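Local coordinates for xylose isomerase-like TIM barrel domain-containing protein (Thermus thermophilus, PDB 3AYV), which binds zinc ions in a TIM barrel, may act as an endonuclease at abasic sites in DNA, and may help protect against oxidative stress, at residues L52-D62 and L88-G98; H208-L216 and A233-E241. All coordinates share one frame; numbering follows the deposited sequence.

Interaction 1 (L52-D62 and L88-G98). With ZN (zinc ion), chain E.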
loop_
_atom_site.group_PDB
_atom_site.type_symbol
_atom_site.label_atom_id
_atom_site.label_comp_id
_atom_site.label_asym_id
_atom_site.label_seq_id
_atom_site.Cartn_x
_atom_site.Cartn_y
_atom_site.Cartn_z
ATOM N N LEU A 52 -9.647 -9.255 2.094
ATOM C CA LEU A 52 -9.757 -7.845 1.739
ATOM C C LEU A 52 -8.849 -6.986 2.619
ATOM O O LEU A 52 -8.780 -7.163 3.840
ATOM C CB LEU A 52 -11.209 -7.374 1.826
ATOM C CG LEU A 52 -11.508 -5.910 1.427
ATOM C CD1 LEU A 52 -12.889 -5.780 0.846
ATOM C CD2 LEU A 52 -11.316 -4.903 2.616
ATOM N N SER A 53 -8.159 -6.060 1.969
ATOM C CA SER A 53 -7.372 -5.049 2.652
ATOM C C SER A 53 -7.776 -3.721 2.015
ATOM O O SER A 53 -8.517 -3.702 1.035
ATOM C CB SER A 53 -5.869 -5.323 2.513
ATOM O OG SER A 53 -5.482 -5.605 1.171
ATOM N N VAL A 54 -7.333 -2.602 2.586
ATOM C CA VAL A 54 -7.678 -1.311 1.977
ATOM C C VAL A 54 -6.427 -0.472 1.787
ATOM O O VAL A 54 -5.436 -0.648 2.496
ATOM C CB VAL A 54 -8.696 -0.463 2.799
ATOM C CG1 VAL A 54 -10.001 -1.227 3.060
ATOM C CG2 VAL A 54 -8.063 -0.001 4.102
ATOM N N HIS A 55 -6.488 0.431 0.809
ATOM C CA HIS A 55 -5.491 1.513 0.709
ATOM C C HIS A 55 -6.158 2.773 1.220
ATOM O O HIS A 55 -7.187 3.206 0.695
ATOM C CB HIS A 55 -5.048 1.701 -0.746
ATOM C CG HIS A 55 -3.768 2.462 -0.871
ATOM N ND1 HIS A 55 -3.589 3.722 -0.327
ATOM C CD2 HIS A 55 -2.588 2.126 -1.441
ATOM C CE1 HIS A 55 -2.352 4.127 -0.569
ATOM N NE2 HIS A 55 -1.731 3.183 -1.254
ATOM N N LEU A 56 -5.606 3.344 2.297
ATOM C CA LEU A 56 -6.134 4.548 2.895
ATOM C C LEU A 56 -5.903 5.733 1.960
ATOM O O LEU A 56 -5.100 5.633 1.044
ATOM C CB LEU A 56 -5.501 4.788 4.269
ATOM C CG LEU A 56 -5.801 3.690 5.295
ATOM C CD1 LEU A 56 -4.977 3.887 6.531
ATOM C CD2 LEU A 56 -7.315 3.723 5.674
ATOM N N PRO A 57 -6.681 6.808 2.126
ATOM C CA PRO A 57 -6.455 8.002 1.282
ATOM C C PRO A 57 -5.002 8.473 1.373
ATOM O O PRO A 57 -4.346 8.259 2.422
ATOM C CB PRO A 57 -7.391 9.041 1.917
ATOM C CG PRO A 57 -8.545 8.164 2.481
ATOM C CD PRO A 57 -7.812 7.001 3.060
ATOM N N PHE A 58 -4.501 9.105 0.301
ATOM C CA PHE A 58 -3.135 9.615 0.319
ATOM C C PHE A 58 -2.916 10.884 -0.515
ATOM O O PHE A 58 -1.953 11.610 -0.258
ATOM C CB PHE A 58 -2.143 8.551 -0.165
ATOM C CG PHE A 58 -2.311 8.187 -1.611
ATOM C CD1 PHE A 58 -1.548 8.827 -2.605
ATOM C CD2 PHE A 58 -3.237 7.211 -1.990
ATOM C CE1 PHE A 58 -1.712 8.502 -3.939
ATOM C CE2 PHE A 58 -3.415 6.867 -3.342
ATOM C CZ PHE A 58 -2.653 7.511 -4.315
ATOM N N TRP A 59 -3.733 11.093 -1.547
ATOM C CA TRP A 59 -3.461 12.218 -2.453
ATOM C C TRP A 59 -3.450 13.531 -1.678
ATOM O O TRP A 59 -4.426 13.864 -1.009
ATOM C CB TRP A 59 -4.478 12.283 -3.599
ATOM C CG TRP A 59 -4.211 11.330 -4.719
ATOM C CD1 TRP A 59 -5.011 10.296 -5.114
ATOM C CD2 TRP A 59 -3.078 11.329 -5.604
ATOM N NE1 TRP A 59 -4.454 9.658 -6.198
ATOM C CE2 TRP A 59 -3.254 10.255 -6.501
ATOM C CE3 TRP A 59 -1.912 12.110 -5.698
ATOM C CZ2 TRP A 59 -2.321 9.951 -7.514
ATOM C CZ3 TRP A 59 -0.974 11.804 -6.708
ATOM C CH2 TRP A 59 -1.192 10.733 -7.596
ATOM N N ASN A 60 -2.342 14.285 -1.795
ATOM C CA ASN A 60 -2.212 15.595 -1.149
ATOM C C ASN A 60 -2.310 15.575 0.365
ATOM O O ASN A 60 -2.619 16.584 0.976
ATOM C CB ASN A 60 -3.242 16.578 -1.716
ATOM C CG ASN A 60 -3.137 16.712 -3.223
ATOM O OD1 ASN A 60 -4.048 16.308 -3.964
ATOM N ND2 ASN A 60 -2.000 17.249 -3.694
ATOM N N LEU A 61 -2.045 14.423 0.974
ATOM C CA LEU A 61 -2.075 14.350 2.428
ATOM C C LEU A 61 -0.674 14.222 3.018
ATOM O O LEU A 61 0.212 13.626 2.411
ATOM C CB LEU A 61 -2.913 13.140 2.886
ATOM C CG LEU A 61 -4.362 13.125 2.352
ATOM C CD1 LEU A 61 -5.125 11.885 2.841
ATOM C CD2 LEU A 61 -5.143 14.390 2.666
ATOM N N ASP A 62 -0.503 14.761 4.227
ATOM C CA ASP A 62 0.733 14.638 4.977
ATOM C C ASP A 62 0.472 15.060 6.423
ATOM O O ASP A 62 0.102 16.224 6.686
ATOM C CB ASP A 62 1.842 15.526 4.348
ATOM C CG ASP A 62 3.152 15.399 5.069
ATOM O OD1 ASP A 62 3.300 14.472 5.900
ATOM O OD2 ASP A 62 4.058 16.230 4.814
ATOM N N LEU A 88 -15.570 -3.048 6.399
ATOM C CA LEU A 88 -15.405 -3.984 5.301
ATOM C C LEU A 88 -14.715 -5.268 5.735
ATOM O O LEU A 88 -14.505 -6.158 4.909
ATOM C CB LEU A 88 -14.610 -3.333 4.156
ATOM C CG LEU A 88 -15.253 -2.135 3.449
ATOM C CD1 LEU A 88 -14.180 -1.467 2.601
ATOM C CD2 LEU A 88 -16.438 -2.579 2.582
ATOM N N GLY A 89 -14.369 -5.375 7.020
ATOM C CA GLY A 89 -13.623 -6.533 7.521
ATOM C C GLY A 89 -12.205 -6.667 6.977
ATOM O O GLY A 89 -11.702 -7.777 6.791
ATOM N N ALA A 90 -11.548 -5.535 6.715
ATOM C CA ALA A 90 -10.172 -5.553 6.206
ATOM C C ALA A 90 -9.208 -6.118 7.207
ATOM O O ALA A 90 -9.327 -5.851 8.413
ATOM C CB ALA A 90 -9.726 -4.109 5.810
ATOM N N ASP A 91 -8.247 -6.893 6.730
ATOM C CA ASP A 91 -7.193 -7.389 7.613
ATOM C C ASP A 91 -6.086 -6.347 7.783
ATOM O O ASP A 91 -5.520 -6.213 8.871
ATOM C CB ASP A 91 -6.650 -8.774 7.198
ATOM C CG ASP A 91 -6.005 -8.800 5.787
ATOM O OD1 ASP A 91 -6.023 -7.790 5.034
ATOM O OD2 ASP A 91 -5.453 -9.870 5.440
ATOM N N ARG A 92 -5.848 -5.579 6.715
ATOM C CA ARG A 92 -4.730 -4.611 6.686
ATOM C C ARG A 92 -5.174 -3.306 6.037
ATOM O O ARG A 92 -6.114 -3.291 5.221
ATOM C CB ARG A 92 -3.577 -5.204 5.864
ATOM C CG ARG A 92 -2.946 -6.433 6.484
ATOM C CD ARG A 92 -2.275 -7.345 5.460
ATOM N NE ARG A 92 -1.556 -8.402 6.175
ATOM C CZ ARG A 92 -0.419 -8.965 5.779
ATOM N NH1 ARG A 92 0.177 -8.581 4.663
ATOM N NH2 ARG A 92 0.134 -9.917 6.532
ATOM N N ALA A 93 -4.486 -2.205 6.388
ATOM C CA ALA A 93 -4.754 -0.898 5.771
ATOM C C ALA A 93 -3.408 -0.294 5.456
ATOM O O ALA A 93 -2.518 -0.234 6.334
ATOM C CB ALA A 93 -5.555 0.037 6.716
ATOM N N VAL A 94 -3.256 0.168 4.220
ATOM C CA VAL A 94 -1.949 0.648 3.745
ATOM C C VAL A 94 -2.022 2.160 3.600
ATOM O O VAL A 94 -3.052 2.696 3.162
ATOM C CB VAL A 94 -1.619 0.040 2.358
ATOM C CG1 VAL A 94 -0.271 0.566 1.848
ATOM C CG2 VAL A 94 -1.580 -1.507 2.435
ATOM N N PHE A 95 -0.921 2.850 3.935
ATOM C CA PHE A 95 -0.901 4.311 3.832
ATOM C C PHE A 95 0.522 4.752 3.464
ATOM O O PHE A 95 1.494 3.973 3.580
ATOM C CB PHE A 95 -1.400 4.976 5.142
ATOM C CG PHE A 95 -0.387 4.926 6.256
ATOM C CD1 PHE A 95 -0.243 3.770 7.023
ATOM C CD2 PHE A 95 0.431 6.027 6.532
ATOM C CE1 PHE A 95 0.714 3.694 8.028
ATOM C CE2 PHE A 95 1.399 5.970 7.552
ATOM C CZ PHE A 95 1.536 4.797 8.303
ATOM N N HIS A 96 0.638 5.983 2.960
ATOM C CA HIS A 96 1.943 6.552 2.600
ATOM C C HIS A 96 2.455 7.459 3.710
ATOM O O HIS A 96 1.658 7.945 4.513
ATOM C CB HIS A 96 1.783 7.460 1.364
ATOM C CG HIS A 96 1.452 6.722 0.108
ATOM N ND1 HIS A 96 1.362 7.363 -1.110
ATOM C CD2 HIS A 96 1.217 5.415 -0.137
ATOM C CE1 HIS A 96 1.057 6.482 -2.049
ATOM N NE2 HIS A 96 0.951 5.298 -1.483
ATOM N N SER A 97 3.763 7.744 3.725
ATOM C CA SER A 97 4.315 8.628 4.787
ATOM C C SER A 97 3.923 10.108 4.664
ATOM O O SER A 97 4.022 10.864 5.648
ATOM C CB SER A 97 5.845 8.506 4.866
ATOM O OG SER A 97 6.459 9.255 3.813
ATOM N N GLY A 98 3.525 10.528 3.469
ATOM C CA GLY A 98 3.195 11.935 3.251
ATOM C C GLY A 98 4.397 12.752 2.764
ATOM O O GLY A 98 4.251 13.933 2.413
HETATM ZN ZN ZN E . 0.297 3.161 -2.327
HETATM O O HOH W 1 -10.481 -9.736 4.927
HETATM O O HOH W 2 -1.595 7.983 3.137
HETATM O O HOH W 3 -0.227 1.832 -3.871
HETATM O O HOH W 4 -0.173 4.528 -4.317
#

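Interaction 2 (H208-L216 and A233-E241)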
loop_
_atom_site.group_PDB
_atom_site.type_symbol
_atom_site.label_atom_id
_atom_site.label_comp_id
_atom_site.label_asym_id
_atom_site.label_seq_id
_atom_site.Cartn_x
_atom_site.Cartn_y
_atom_site.Cartn_z
ATOM N N HIS A 208 11.577 -9.084 -11.458
ATOM C CA HIS A 208 11.031 -9.748 -10.265
ATOM C C HIS A 208 11.502 -11.182 -10.082
ATOM O O HIS A 208 11.574 -11.674 -8.954
ATOM C CB HIS A 208 9.505 -9.757 -10.272
ATOM C CG HIS A 208 8.896 -8.389 -10.296
ATOM N ND1 HIS A 208 8.386 -7.779 -9.170
ATOM C CD2 HIS A 208 8.728 -7.511 -11.313
ATOM C CE1 HIS A 208 7.913 -6.585 -9.495
ATOM N NE2 HIS A 208 8.120 -6.396 -10.786
ATOM N N GLY A 209 11.770 -11.865 -11.190
ATOM C CA GLY A 209 12.288 -13.236 -11.118
ATOM C C GLY A 209 13.552 -13.350 -10.272
ATOM O O GLY A 209 13.772 -14.373 -9.603
ATOM N N ALA A 210 14.380 -12.308 -10.288
ATOM C CA ALA A 210 15.625 -12.299 -9.536
ATOM C C ALA A 210 15.471 -12.121 -8.014
ATOM O O ALA A 210 16.381 -12.491 -7.270
ATOM C CB ALA A 210 16.609 -11.240 -10.113
ATOM N N TRP A 211 14.343 -11.574 -7.533
ATOM C CA TRP A 211 14.244 -11.248 -6.104
ATOM C C TRP A 211 12.950 -11.603 -5.395
ATOM O O TRP A 211 12.912 -11.618 -4.164
ATOM C CB TRP A 211 14.598 -9.756 -5.865
ATOM C CG TRP A 211 13.685 -8.786 -6.582
ATOM C CD1 TRP A 211 13.900 -8.218 -7.820
ATOM C CD2 TRP A 211 12.429 -8.273 -6.117
ATOM N NE1 TRP A 211 12.850 -7.383 -8.133
ATOM C CE2 TRP A 211 11.938 -7.399 -7.111
ATOM C CE3 TRP A 211 11.681 -8.444 -4.942
ATOM C CZ2 TRP A 211 10.724 -6.707 -6.967
ATOM C CZ3 TRP A 211 10.471 -7.761 -4.808
ATOM C CH2 TRP A 211 10.005 -6.911 -5.815
ATOM N N LEU A 212 11.885 -11.894 -6.144
ATOM C CA LEU A 212 10.553 -11.994 -5.534
ATOM C C LEU A 212 10.210 -13.364 -4.944
ATOM O O LEU A 212 9.377 -13.460 -4.023
ATOM C CB LEU A 212 9.460 -11.558 -6.523
ATOM C CG LEU A 212 7.989 -11.633 -6.071
ATOM C CD1 LEU A 212 7.676 -10.654 -4.915
ATOM C CD2 LEU A 212 7.102 -11.345 -7.258
ATOM N N ARG A 213 10.843 -14.415 -5.455
ATOM C CA ARG A 213 10.460 -15.772 -5.053
ATOM C C ARG A 213 10.415 -16.001 -3.520
ATOM O O ARG A 213 9.463 -16.625 -3.039
ATOM C CB ARG A 213 11.291 -16.857 -5.769
ATOM C CG ARG A 213 10.577 -18.214 -5.792
ATOM C CD ARG A 213 11.395 -19.274 -6.503
ATOM N NE ARG A 213 12.364 -18.662 -7.414
ATOM C CZ ARG A 213 12.222 -18.605 -8.733
ATOM N NH1 ARG A 213 11.152 -19.145 -9.291
ATOM N NH2 ARG A 213 13.147 -18.018 -9.489
ATOM N N PRO A 214 11.404 -15.477 -2.755
ATOM C CA PRO A 214 11.320 -15.692 -1.296
ATOM C C PRO A 214 10.071 -15.130 -0.627
ATOM O O PRO A 214 9.753 -15.538 0.485
ATOM C CB PRO A 214 12.591 -15.013 -0.756
ATOM C CG PRO A 214 13.534 -15.018 -1.900
ATOM C CD PRO A 214 12.647 -14.778 -3.115
ATOM N N TYR A 215 9.354 -14.224 -1.299
ATOM C CA TYR A 215 8.220 -13.483 -0.691
ATOM C C TYR A 215 6.852 -13.981 -1.106
ATOM O O TYR A 215 5.832 -13.423 -0.736
ATOM C CB TYR A 215 8.387 -11.957 -0.964
ATOM C CG TYR A 215 9.699 -11.466 -0.413
ATOM C CD1 TYR A 215 9.805 -11.079 0.920
ATOM C CD2 TYR A 215 10.851 -11.456 -1.193
ATOM C CE1 TYR A 215 11.008 -10.670 1.451
ATOM C CE2 TYR A 215 12.060 -11.059 -0.663
ATOM C CZ TYR A 215 12.124 -10.657 0.661
ATOM O OH TYR A 215 13.325 -10.259 1.195
ATOM N N LEU A 216 6.817 -15.080 -1.849
ATOM C CA LEU A 216 5.555 -15.605 -2.377
ATOM C C LEU A 216 4.558 -16.115 -1.332
ATOM O O LEU A 216 3.390 -16.365 -1.652
ATOM C CB LEU A 216 5.825 -16.683 -3.445
ATOM C CG LEU A 216 6.535 -16.151 -4.694
ATOM C CD1 LEU A 216 6.770 -17.259 -5.700
ATOM C CD2 LEU A 216 5.761 -15.014 -5.357
ATOM N N ALA A 233 -0.221 -15.162 -13.813
ATOM C CA ALA A 233 0.520 -16.187 -14.549
ATOM C C ALA A 233 2.025 -16.103 -14.309
ATOM O O ALA A 233 2.698 -17.134 -14.213
ATOM C CB ALA A 233 0.205 -16.107 -16.065
ATOM N N PHE A 234 2.555 -14.875 -14.219
ATOM C CA PHE A 234 3.953 -14.654 -13.834
ATOM C C PHE A 234 4.204 -15.251 -12.428
ATOM O O PHE A 234 5.190 -15.977 -12.221
ATOM C CB PHE A 234 4.290 -13.137 -13.859
ATOM C CG PHE A 234 5.761 -12.815 -13.659
ATOM C CD1 PHE A 234 6.334 -12.824 -12.381
ATOM C CD2 PHE A 234 6.568 -12.482 -14.742
ATOM C CE1 PHE A 234 7.692 -12.522 -12.199
ATOM C CE2 PHE A 234 7.933 -12.175 -14.575
ATOM C CZ PHE A 234 8.491 -12.196 -13.301
ATOM N N LEU A 235 3.304 -14.970 -11.484
ATOM C CA LEU A 235 3.500 -15.409 -10.092
ATOM C C LEU A 235 3.469 -16.946 -9.987
ATOM O O LEU A 235 4.264 -17.565 -9.247
ATOM C CB LEU A 235 2.443 -14.798 -9.162
ATOM C CG LEU A 235 2.573 -13.286 -8.910
ATOM C CD1 LEU A 235 1.439 -12.767 -8.042
ATOM C CD2 LEU A 235 3.920 -13.027 -8.238
ATOM N N GLN A 236 2.540 -17.536 -10.729
ATOM C CA GLN A 236 2.374 -18.977 -10.757
ATOM C C GLN A 236 3.585 -19.720 -11.330
ATOM O O GLN A 236 3.966 -20.766 -10.786
ATOM C CB GLN A 236 1.093 -19.337 -11.493
ATOM C CG GLN A 236 -0.147 -19.194 -10.621
ATOM C CD GLN A 236 -1.428 -19.244 -11.427
ATOM O OE1 GLN A 236 -2.518 -19.322 -10.866
ATOM N NE2 GLN A 236 -1.304 -19.178 -12.751
ATOM N N ALA A 237 4.177 -19.198 -12.406
ATOM C CA ALA A 237 5.410 -19.752 -12.983
ATOM C C ALA A 237 6.570 -19.580 -12.013
ATOM O O ALA A 237 7.431 -20.441 -11.893
ATOM C CB ALA A 237 5.746 -19.080 -14.309
ATOM N N LEU A 238 6.597 -18.444 -11.331
ATOM C CA LEU A 238 7.645 -18.181 -10.367
ATOM C C LEU A 238 7.539 -19.171 -9.217
ATOM O O LEU A 238 8.554 -19.648 -8.712
ATOM C CB LEU A 238 7.554 -16.731 -9.854
ATOM C CG LEU A 238 8.765 -16.204 -9.097
ATOM C CD1 LEU A 238 10.056 -16.260 -9.941
ATOM C CD2 LEU A 238 8.485 -14.780 -8.624
ATOM N N ALA A 239 6.305 -19.471 -8.819
ATOM C CA ALA A 239 6.024 -20.345 -7.678
ATOM C C ALA A 239 6.299 -21.824 -7.963
ATOM O O ALA A 239 6.465 -22.611 -7.030
ATOM C CB ALA A 239 4.571 -20.163 -7.207
ATOM N N GLY A 240 6.321 -22.192 -9.246
ATOM C CA GLY A 240 6.417 -23.601 -9.665
ATOM C C GLY A 240 7.838 -24.103 -9.812
ATOM O O GLY A 240 8.071 -25.319 -9.911
ATOM N N GLU A 241 8.784 -23.163 -9.827
ATOM C CA GLU A 241 10.216 -23.467 -9.936
ATOM C C GLU A 241 10.978 -23.123 -8.654
ATOM O O GLU A 241 10.553 -22.272 -7.862
ATOM C CB GLU A 241 10.833 -22.733 -11.134
ATOM C CG GLU A 241 10.487 -21.239 -11.191
ATOM C CD GLU A 241 11.241 -20.476 -12.268
ATOM O OE1 GLU A 241 11.404 -21.014 -13.390
ATOM O OE2 GLU A 241 11.666 -19.327 -11.995
#

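Interaction 1 (L52-D62 and L88-G98)
His-55 has CG anti to its backbone N (chi1 -162°) and His-96 has CG anti to its carbonyl carbon (chi1 -68°), torsions that swing the two imidazoles in from adjacent strands onto one zinc ion. The metal is bound by His-55 NE2 at 2.3 Å and by His-96 NE2 at 2.4 Å, with Glu-136 and two waters as further ligands. The ring planes stand 77° apart, and His-96 NE2 lies at the edge of the His-55 ring, in its plane. On the far side of that ring, His-55 ND1 donates to a lone pair of Leu-56 O (2.8 Å), a bond that fixes its rotation. Phe-58 lays CB over one face of the His-96 ring in a CH-pi contact, its own ring inclined, with Phe-58 CD1 3.5 Å from His-96 CE1. Strands 52-55 and 92-96 are parallel neighbours in the eight-stranded TIM barrel, joined by a beta-alpha-beta crossover through helix 68-87. Four backbone hydrogen bonds join the segments: Asp-91 N to Leu-52 O, Val-54 N to Arg-92 O, Val-94 N to Val-54 O, and Leu-56 N to Val-94 O. On the face covered by helix 68-87, Val-54 CG2 packs 3.6 Å from Ala-93 CB, which Leu-56 CD1 touches.

Interaction 2 (H208-L216 and A233-E241)
Arg-213 reaches across to the end of the last helix and grips two acceptors with one nitrogen. Its side chain leaves extended and then bends sharply at chi3 (-22°), which brings NH1 to the helix end. Arg-213 NH1 donates to Glu-241 OE2 at 2.8 Å, a salt bridge that uses the anti lone pair of the carboxylate oxygen and lies close to the guanidinium plane. Arg-213 NH2 adds a weak bond to the same Glu-241 OE2, and the two flat groups are turned 43° apart. Arg-213 NH1 also meets an in-plane lone pair of Leu-238 O at 2.7 Å, though the bond is bent (135° at the hydrogen). Leu-238 CD1 lies over one face of the guanidinium, 3.4 Å from Arg-213 CZ. With a leucine here, Glu-241 OE2 and the Leu-238 carbonyl would probably both lose their donor, and Leu-238 CD1 the flat group it lies against.

Beside this polar cluster, Leu-212 CD2 touches both Leu-235 CD2 (3.7 Å) and Leu-238 CD2, while Leu-216 CD1 reaches Ala-239 CB at 3.9 Å. One turn earlier in the helix, Phe-234 turns its ring edge to Gly-209 N and brings CE1 near His-208 CB. Behind these groups, His-208 O accepts from both Trp-211 N and Leu-212 N, closing the turn that presents Leu-212, and Leu-188 backs Leu-212 and Leu-235 from the barrel wall. The contact thus packs the loop between strands 185-188 and 219-222 against helix 229-240, the helix that follows the final strand of the TIM barrel.

Overall arrangement
The two contacts use different layers of one TIM barrel. Interaction 1 joins two neighbouring strands of the barrel wall and supplies two ligands of a zinc ion, whereas interaction 2 is peripheral packing near the end of the modelled chain. Their centres lie 26 Å apart and their nearest atoms about 9 Å apart, without touching. Strand 185-188 touches both: its His-187, a ligand of a second zinc ion, meets His-55 of interaction 1, and its Leu-188 meets leucines of interaction 2. The side chain of His-208 remains about 8 Å from that of the zinc ligand Asp-162 and about 11 Å from a bound zinc ion.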